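Local coordinates for S-adenosyl-L-methionine-dependent 2-deoxy-scyllo-inosamine dehydrogenase (Bacillus circulans, PDB 4M7S), which catalyses the radical S-adenosyl-L-methionine-dependent two-electron oxidation of 2-deoxy-scyllo-inosamine to amino-dideoxy-scyllo-inosose in butirosin biosynthesis, using two [4Fe-4S] clusters, at residues T97-R100 and L101-T105; F188-F191 and N192-V196; D207-N211 and D212-S216. One frame throughout, in Å; residues are numbered along the deposited sequence.

In the fold
The three contacts follow one another along the chain and show how short-range side-chain bonds accompany helix starts and turns in one enzyme. Contact 1 opens helix 98-107, which connects the parallel strands 86-91 and 111-116 within the radical SAM part, away from the annotated sites. Contacts 2 and 3 both fall in the domain that binds the second cluster, on the other side of the chain's centre; their centres lie about 31 and 38 Å from that of contact 1. Contact 2 lies in the loop between strands 183-185 and 198-199, and contact 3 joins helices 205-209 and 212-222. With centres about 15 Å apart, these two meet where K213 NZ probably hydrogen-bonds V196 O.

Contact 1: T97-R100 and L101-T105; sequences TEKR and LQTLT
Q102 reaches back one helical turn to E98, its NE2 donating to E98 OE1 over 3.0 Å. The carboxylate oxygen offers its anti lone pair in a rather bent bond, tilted out of the amide plane, and the two planes stand almost perpendicular, at 87°. E98 has CG anti to the backbone N (chi1 -180°) and then bends at chi2, which swings OE1 over to the amide. On another side of the helix T103 OG1 donates to K99 O over 2.9 Å, from above the carbonyl plane, while T103 N binds the same oxygen from the opposite face. The R100 guanidinium folds along the next turn, with L104 CD1 lying 4.1 Å above one face, offset toward the rim, and T103 CG2 near the edge. A water accepts from R100 NH1 at 3.1 Å and makes a weak bond to T103 OG1.

Behind this shell stands the N-cap, T97, whose OG1 accepts from R100 N in a nearly straight bond of 3.1 Å (171°). Helix 98-107 is the crossover helix of a beta-alpha-beta unit, and L101 and L104 pack inward on F112 of strand 111-116. R100 NH1 forms a salt bridge with D72 of helix 71-81. The chemistry thus divides by side: a neutral amide and a carboxylate pair on the exposed surface, whereas the arginine's charge is met by an aspartate from the adjoining helix.

Contact 2: F188-F191 and N192-V196; sequences FEDF and NQKMV. With SF4 (iron/sulfur cluster), chain B.
D190 spreads its carboxylate over the backbone that follows it, each oxygen taking one backbone N-H. OD1 accepts from K194 N at 2.7 Å, on its syn side but 17° out of the carboxylate plane, and OD2 accepts from M195 N (a selenomethionine) at 2.8 Å through its syn lone pair. With CG anti to the backbone N (chi1 -161°), the group lies beside its own carbonyl carbon, facing the returning chain. Two successive amides hold the carboxylate against rotation. This is the close-packed, buried part of the contact.

The motif is a type I beta turn from D190 to Q193, closed by Q193 N donating to D190 O over 2.9 Å, in the loop between strands 183-185 and 198-199 of the iron-sulfur cluster-binding domain. D190 is also the centre of an inverse gamma turn, in which F191 N binds E189 O. Just upstream, after C187, an inferred ligand of the second cluster (not the S-adenosylmethionine-binding one), E189 lines that cluster's pocket, its CB 3.7 Å from S4.

Packing is looser at the outer corner. In one of two F191 conformers, the exposed N192 brings OD1 obliquely to the ring, 3.5 Å from F191 CD2, a tentative contact. A water donates to D190 OD1 at 2.8 Å as its second donor and accepts from N192 N. K194 extends away from the turn, its NZ weakly hydrogen-bonded to D230 O.

Contact 3: D207-N211 and D212-S216; sequences DIWHN and DKFTS
N211 links two helices through a two-residue corner: helix 205-209 ends, H210 leaves helical geometry, and N211 is the N-cap of helix 212-222. The turn is tied back by N211 N to I208 O at 3.1 Å, and the new helix begins with T215 N donating to N211 O. The cap itself is a side-chain bond, F214 N to N211 OD1, at 2.8 Å and nearly straight at 169°, with the donor close to the C=O axis. N211 CG lies between the backbone N and the carbonyl carbon (chi1 67°), which brings OD1 up to the helix start, while ND2 binds M197 O.

The F214 ring packs back against helix 205-209, on W209 and I208. The six-membered ring of W209 crosses it obliquely, the planes 58° apart and W209 CE3 lying 3.5 Å above one face toward its rim, and I208 O sits at the edge. R218 makes a cation-pi contact with W209; V184 of strand 183-185 touches I208 and F214. The junction belongs to the cluster-binding domain, with the F214 side chain about 8 Å from a bound iron-sulfur cluster. T215 OG1 donates a second bond to N211 O over 2.9 Å, from above the carbonyl plane.

Contact 1: T97-R100 and L101-T105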
loop_
_atom_site.group_PDB
_atom_site.type_symbol
_atom_site.label_atom_id
_atom_site.label_comp_id
_atom_site.label_asym_id
_atom_site.label_seq_id
_atom_site.Cartn_x
_atom_site.Cartn_y
_atom_site.Cartn_z
ATOM N N THR A 97 1.901 8.887 19.773
ATOM C CA THR A 97 1.566 9.157 21.163
ATOM C C THR A 97 0.190 8.580 21.430
ATOM O O THR A 97 -0.502 8.154 20.498
ATOM C CB THR A 97 1.523 10.665 21.447
ATOM O OG1 THR A 97 0.584 11.291 20.564
ATOM C CG2 THR A 97 2.904 11.294 21.258
ATOM N N GLU A 98 -0.221 8.568 22.690
ATOM C CA GLU A 98 -1.560 8.110 23.025
ATOM C C GLU A 98 -2.615 9.044 22.421
ATOM O O GLU A 98 -3.681 8.604 21.969
ATOM C CB GLU A 98 -1.723 8.026 24.543
ATOM C CG GLU A 98 -3.088 7.549 24.980
ATOM C CD GLU A 98 -3.364 6.111 24.588
ATOM O OE1 GLU A 98 -4.556 5.738 24.497
ATOM O OE2 GLU A 98 -2.393 5.352 24.381
ATOM N N LYS A 99 -2.303 10.338 22.407
ATOM C CA LYS A 99 -3.184 11.339 21.814
ATOM C C LYS A 99 -3.405 11.144 20.311
ATOM O O LYS A 99 -4.548 11.184 19.841
ATOM C CB LYS A 99 -2.630 12.735 22.096
ATOM C CG LYS A 99 -3.500 13.872 21.624
ATOM C CD LYS A 99 -3.012 15.172 22.265
ATOM C CE LYS A 99 -3.095 16.337 21.304
ATOM N NZ LYS A 99 -4.474 16.864 21.190
ATOM N N ARG A 100 -2.328 10.950 19.551
ATOM C CA ARG A 100 -2.465 10.659 18.115
ATOM C C ARG A 100 -3.281 9.384 17.907
ATOM O O ARG A 100 -4.129 9.306 17.015
ATOM C CB ARG A 100 -1.096 10.500 17.431
ATOM C CG ARG A 100 -0.260 11.772 17.372
ATOM C CD ARG A 100 -0.951 12.883 16.577
ATOM N NE ARG A 100 -0.935 12.662 15.127
ATOM C CZ ARG A 100 -2.013 12.730 14.342
ATOM N NH1 ARG A 100 -3.213 12.999 14.855
ATOM N NH2 ARG A 100 -1.896 12.537 13.035
ATOM N N LEU A 101 -3.027 8.387 18.742
ATOM C CA LEU A 101 -3.718 7.106 18.629
ATOM C C LEU A 101 -5.226 7.309 18.777
ATOM O O LEU A 101 -6.016 6.821 17.965
ATOM C CB LEU A 101 -3.216 6.158 19.718
ATOM C CG LEU A 101 -3.509 4.657 19.663
ATOM C CD1 LEU A 101 -2.724 3.970 20.770
ATOM C CD2 LEU A 101 -4.982 4.332 19.813
ATOM N N GLN A 102 -5.626 8.006 19.834
ATOM C CA GLN A 102 -7.045 8.155 20.110
ATOM C C GLN A 102 -7.708 9.044 19.071
ATOM O O GLN A 102 -8.850 8.812 18.693
ATOM C CB GLN A 102 -7.272 8.676 21.532
ATOM C CG GLN A 102 -6.816 7.699 22.618
ATOM C CD GLN A 102 -7.345 8.068 23.997
ATOM O OE1 GLN A 102 -8.004 9.094 24.167
ATOM N NE2 GLN A 102 -7.059 7.230 24.988
ATOM N N THR A 103 -6.975 10.052 18.611
ATOM C CA THR A 103 -7.455 10.969 17.580
ATOM C C THR A 103 -7.651 10.222 16.262
ATOM O O THR A 103 -8.707 10.312 15.646
ATOM C CB THR A 103 -6.464 12.132 17.368
ATOM O OG1 THR A 103 -6.403 12.927 18.558
ATOM C CG2 THR A 103 -6.885 13.000 16.200
ATOM N N LEU A 104 -6.628 9.485 15.836
ATOM C CA LEU A 104 -6.716 8.707 14.605
ATOM C C LEU A 104 -7.809 7.642 14.671
ATOM O O LEU A 104 -8.503 7.406 13.683
ATOM C CB LEU A 104 -5.354 8.088 14.260
ATOM C CG LEU A 104 -4.366 9.166 13.788
ATOM C CD1 LEU A 104 -2.938 8.654 13.723
ATOM C CD2 LEU A 104 -4.807 9.734 12.441
ATOM N N THR A 105 -7.966 7.006 15.833
ATOM C CA THR A 105 -9.044 6.033 16.010
ATOM C C THR A 105 -10.424 6.685 15.824
ATOM O O THR A 105 -11.274 6.169 15.099
ATOM C CB THR A 105 -8.960 5.335 17.374
ATOM O OG1 THR A 105 -7.711 4.644 17.477
ATOM C CG2 THR A 105 -10.092 4.334 17.535
HETATM O O HOH W 1 -3.602 14.308 17.639
#

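Contact 2: F188-F191 and N192-V196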
loop_
_atom_site.group_PDB
_atom_site.type_symbol
_atom_site.label_atom_id
_atom_site.label_comp_id
_atom_site.label_asym_id
_atom_site.label_seq_id
_atom_site.Cartn_x
_atom_site.Cartn_y
_atom_site.Cartn_z
ATOM N N PHE A 188 3.829 -3.699 -3.582
ATOM C CA PHE A 188 4.520 -2.903 -2.559
ATOM C C PHE A 188 6.034 -3.020 -2.725
ATOM O O PHE A 188 6.798 -2.280 -2.101
ATOM C CB PHE A 188 4.130 -3.410 -1.168
ATOM C CG PHE A 188 4.246 -4.901 -1.027
ATOM C CD1 PHE A 188 5.479 -5.500 -0.776
ATOM C CD2 PHE A 188 3.130 -5.713 -1.190
ATOM C CE1 PHE A 188 5.594 -6.880 -0.677
ATOM C CE2 PHE A 188 3.236 -7.089 -1.085
ATOM C CZ PHE A 188 4.474 -7.676 -0.827
ATOM N N GLU A 189 6.460 -3.975 -3.548
ATOM C CA GLU A 189 7.877 -4.202 -3.828
ATOM C C GLU A 189 8.440 -3.204 -4.839
ATOM O O GLU A 189 9.646 -2.959 -4.874
ATOM C CB GLU A 189 8.090 -5.621 -4.369
ATOM C CG GLU A 189 7.906 -6.740 -3.352
ATOM C CD GLU A 189 9.123 -6.932 -2.458
ATOM O OE1 GLU A 189 10.261 -6.699 -2.919
ATOM O OE2 GLU A 189 8.939 -7.320 -1.288
ATOM N N ASP A 190 7.567 -2.631 -5.662
ATOM C CA ASP A 190 7.997 -1.793 -6.779
ATOM C C ASP A 190 8.477 -0.392 -6.345
ATOM O O ASP A 190 7.975 0.625 -6.832
ATOM C CB ASP A 190 6.859 -1.661 -7.791
ATOM C CG ASP A 190 7.349 -1.224 -9.152
ATOM O OD1 ASP A 190 8.589 -1.202 -9.364
ATOM O OD2 ASP A 190 6.493 -0.912 -10.005
ATOM N N PHE A 191 9.466 -0.340 -5.458
ATOM C CA PHE A 191 10.000 0.928 -4.959
ATOM C C PHE A 191 10.571 1.783 -6.080
ATOM O O PHE A 191 10.554 3.009 -6.022
ATOM C CB PHE A 191 11.109 0.690 -3.925
ATOM C CG PHE A 191 11.877 1.938 -3.568
ATOM C CD1 PHE A 191 11.381 2.824 -2.623
ATOM C CD2 PHE A 191 13.083 2.230 -4.186
ATOM C CE1 PHE A 191 12.085 3.974 -2.290
ATOM C CE2 PHE A 191 13.787 3.382 -3.864
ATOM C CZ PHE A 191 13.284 4.255 -2.913
ATOM N N ASN A 192 11.113 1.123 -7.093
ATOM C CA ASN A 192 11.711 1.837 -8.217
ATOM C C ASN A 192 10.705 2.156 -9.322
ATOM O O ASN A 192 11.070 2.719 -10.357
ATOM C CB ASN A 192 12.901 1.056 -8.772
ATOM C CG ASN A 192 14.139 1.198 -7.908
ATOM O OD1 ASN A 192 14.445 2.287 -7.422
ATOM N ND2 ASN A 192 14.854 0.097 -7.708
ATOM N N GLN A 193 9.448 1.791 -9.088
ATOM C CA GLN A 193 8.354 2.062 -10.026
ATOM C C GLN A 193 8.688 1.570 -11.435
ATOM O O GLN A 193 8.616 2.325 -12.406
ATOM C CB GLN A 193 8.005 3.559 -10.022
ATOM C CG GLN A 193 7.878 4.154 -8.605
ATOM C CD GLN A 193 7.275 5.559 -8.594
ATOM O OE1 GLN A 193 6.553 5.940 -9.516
ATOM N NE2 GLN A 193 7.572 6.334 -7.545
ATOM N N LYS A 194 9.079 0.302 -11.527
ATOM C CA LYS A 194 9.338 -0.330 -12.811
ATOM C C LYS A 194 8.032 -0.602 -13.550
ATOM O O LYS A 194 8.013 -0.698 -14.773
ATOM C CB LYS A 194 10.086 -1.653 -12.611
ATOM C CG LYS A 194 11.472 -1.525 -11.984
ATOM C CD LYS A 194 11.909 -2.858 -11.405
ATOM C CE LYS A 194 13.295 -2.788 -10.798
ATOM N NZ LYS A 194 13.755 -4.150 -10.404
HETATM N N MSE A 195 6.949 -0.742 -12.795
HETATM C CA MSE A 195 5.671 -1.154 -13.360
HETATM C C MSE A 195 4.591 -0.108 -13.080
HETATM O O MSE A 195 3.606 -0.394 -12.409
HETATM C CB MSE A 195 5.252 -2.497 -12.761
HETATM C CG MSE A 195 4.668 -3.478 -13.751
HETATM SE SE MSE A 195 5.874 -3.842 -15.243
HETATM C CE MSE A 195 7.316 -4.710 -14.265
ATOM N N VAL A 196 4.785 1.107 -13.581
ATOM C CA VAL A 196 3.768 2.145 -13.451
ATOM C C VAL A 196 2.620 1.797 -14.394
ATOM O O VAL A 196 2.824 1.660 -15.600
ATOM C CB VAL A 196 4.320 3.530 -13.792
ATOM C CG1 VAL A 196 3.184 4.567 -13.789
ATOM C CG2 VAL A 196 5.404 3.920 -12.790
HETATM FE FE1 SF4 B . 7.282 -10.065 -5.929
HETATM FE FE2 SF4 B . 6.214 -9.494 -8.328
HETATM FE FE3 SF4 B . 5.528 -8.086 -6.157
HETATM FE FE4 SF4 B . 4.682 -10.588 -6.482
HETATM S S1 SF4 B . 4.082 -8.798 -7.804
HETATM S S2 SF4 B . 5.506 -9.711 -4.526
HETATM S S3 SF4 B . 6.502 -11.589 -7.453
HETATM S S4 SF4 B . 7.622 -8.108 -7.106
HETATM O O HOH W 2 11.058 -1.644 -8.218
#

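Contact 3: D207-N211 and D212-S216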
loop_
_atom_site.group_PDB
_atom_site.type_symbol
_atom_site.label_atom_id
_atom_site.label_comp_id
_atom_site.label_asym_id
_atom_site.label_seq_id
_atom_site.Cartn_x
_atom_site.Cartn_y
_atom_site.Cartn_z
ATOM N N ASP A 207 -10.044 2.291 -14.203
ATOM C CA ASP A 207 -9.619 2.117 -15.591
ATOM C C ASP A 207 -8.158 1.676 -15.670
ATOM O O ASP A 207 -7.772 0.942 -16.576
ATOM C CB ASP A 207 -9.816 3.413 -16.377
ATOM C CG ASP A 207 -11.280 3.766 -16.560
ATOM O OD1 ASP A 207 -12.111 2.841 -16.676
ATOM O OD2 ASP A 207 -11.595 4.971 -16.592
ATOM N N ILE A 208 -7.348 2.152 -14.730
ATOM C CA ILE A 208 -5.958 1.733 -14.644
ATOM C C ILE A 208 -5.901 0.266 -14.232
ATOM O O ILE A 208 -5.230 -0.546 -14.871
ATOM C CB ILE A 208 -5.188 2.600 -13.632
ATOM C CG1 ILE A 208 -5.093 4.044 -14.144
ATOM C CG2 ILE A 208 -3.800 2.031 -13.363
ATOM C CD1 ILE A 208 -4.639 5.034 -13.076
ATOM N N TRP A 209 -6.622 -0.063 -13.166
ATOM C CA TRP A 209 -6.725 -1.425 -12.663
ATOM C C TRP A 209 -7.126 -2.418 -13.751
ATOM O O TRP A 209 -6.650 -3.558 -13.769
ATOM C CB TRP A 209 -7.732 -1.475 -11.504
ATOM C CG TRP A 209 -7.860 -2.839 -10.877
ATOM C CD1 TRP A 209 -8.888 -3.735 -11.040
ATOM C CD2 TRP A 209 -6.922 -3.458 -9.998
ATOM N NE1 TRP A 209 -8.639 -4.870 -10.307
ATOM C CE2 TRP A 209 -7.436 -4.725 -9.662
ATOM C CE3 TRP A 209 -5.682 -3.067 -9.472
ATOM C CZ2 TRP A 209 -6.755 -5.602 -8.813
ATOM C CZ3 TRP A 209 -5.017 -3.928 -8.631
ATOM C CH2 TRP A 209 -5.552 -5.189 -8.314
ATOM N N HIS A 210 -7.988 -1.981 -14.666
ATOM C CA HIS A 210 -8.488 -2.862 -15.722
ATOM C C HIS A 210 -7.853 -2.630 -17.093
ATOM O O HIS A 210 -8.341 -3.164 -18.087
ATOM C CB HIS A 210 -10.017 -2.735 -15.864
ATOM C CG HIS A 210 -10.783 -3.283 -14.703
ATOM N ND1 HIS A 210 -11.345 -2.478 -13.732
ATOM C CD2 HIS A 210 -11.077 -4.558 -14.349
ATOM C CE1 HIS A 210 -11.951 -3.234 -12.833
ATOM N NE2 HIS A 210 -11.803 -4.499 -13.184
ATOM N N ASN A 211 -6.794 -1.827 -17.180
ATOM C CA ASN A 211 -6.181 -1.640 -18.500
ATOM C C ASN A 211 -5.396 -2.889 -18.926
ATOM O O ASN A 211 -5.144 -3.785 -18.108
ATOM C CB ASN A 211 -5.341 -0.344 -18.592
ATOM C CG ASN A 211 -4.098 -0.370 -17.716
ATOM O OD1 ASN A 211 -3.571 -1.434 -17.390
ATOM N ND2 ASN A 211 -3.609 0.817 -17.345
ATOM N N ASP A 212 -5.015 -2.938 -20.198
ATOM C CA ASP A 212 -4.303 -4.083 -20.753
ATOM C C ASP A 212 -3.041 -4.444 -19.960
ATOM O O ASP A 212 -2.798 -5.616 -19.670
ATOM C CB ASP A 212 -3.947 -3.821 -22.217
ATOM C CG ASP A 212 -4.083 -5.063 -23.082
ATOM O OD1 ASP A 212 -4.195 -6.177 -22.515
ATOM O OD2 ASP A 212 -4.071 -4.929 -24.329
ATOM N N LYS A 213 -2.252 -3.435 -19.601
ATOM C CA LYS A 213 -0.978 -3.669 -18.926
ATOM C C LYS A 213 -1.158 -4.303 -17.543
ATOM O O LYS A 213 -0.467 -5.267 -17.196
ATOM C CB LYS A 213 -0.185 -2.362 -18.823
ATOM C CG LYS A 213 1.283 -2.530 -18.441
ATOM C CD LYS A 213 1.955 -1.163 -18.305
ATOM C CE LYS A 213 3.333 -1.264 -17.665
ATOM N NZ LYS A 213 4.023 0.055 -17.653
ATOM N N PHE A 214 -2.088 -3.770 -16.759
ATOM C CA PHE A 214 -2.340 -4.292 -15.421
ATOM C C PHE A 214 -2.983 -5.677 -15.506
ATOM O O PHE A 214 -2.605 -6.594 -14.783
ATOM C CB PHE A 214 -3.238 -3.336 -14.636
ATOM C CG PHE A 214 -2.902 -3.244 -13.168
ATOM C CD1 PHE A 214 -2.446 -4.356 -12.467
ATOM C CD2 PHE A 214 -3.030 -2.044 -12.497
ATOM C CE1 PHE A 214 -2.144 -4.272 -11.113
ATOM C CE2 PHE A 214 -2.712 -1.934 -11.138
ATOM C CZ PHE A 214 -2.273 -3.043 -10.443
ATOM N N THR A 215 -3.953 -5.820 -16.404
ATOM C CA THR A 215 -4.669 -7.081 -16.576
ATOM C C THR A 215 -3.759 -8.232 -17.001
ATOM O O THR A 215 -3.834 -9.335 -16.450
ATOM C CB THR A 215 -5.822 -6.913 -17.579
ATOM O OG1 THR A 215 -6.739 -5.937 -17.060
ATOM C CG2 THR A 215 -6.542 -8.228 -17.801
ATOM N N SER A 216 -2.901 -7.984 -17.982
ATOM C CA SER A 216 -1.999 -9.032 -18.435
ATOM C C SER A 216 -0.944 -9.323 -17.366
ATOM O O SER A 216 -0.535 -10.468 -17.191
ATOM C CB SER A 216 -1.346 -8.666 -19.768
ATOM O OG SER A 216 -0.558 -7.504 -19.649
#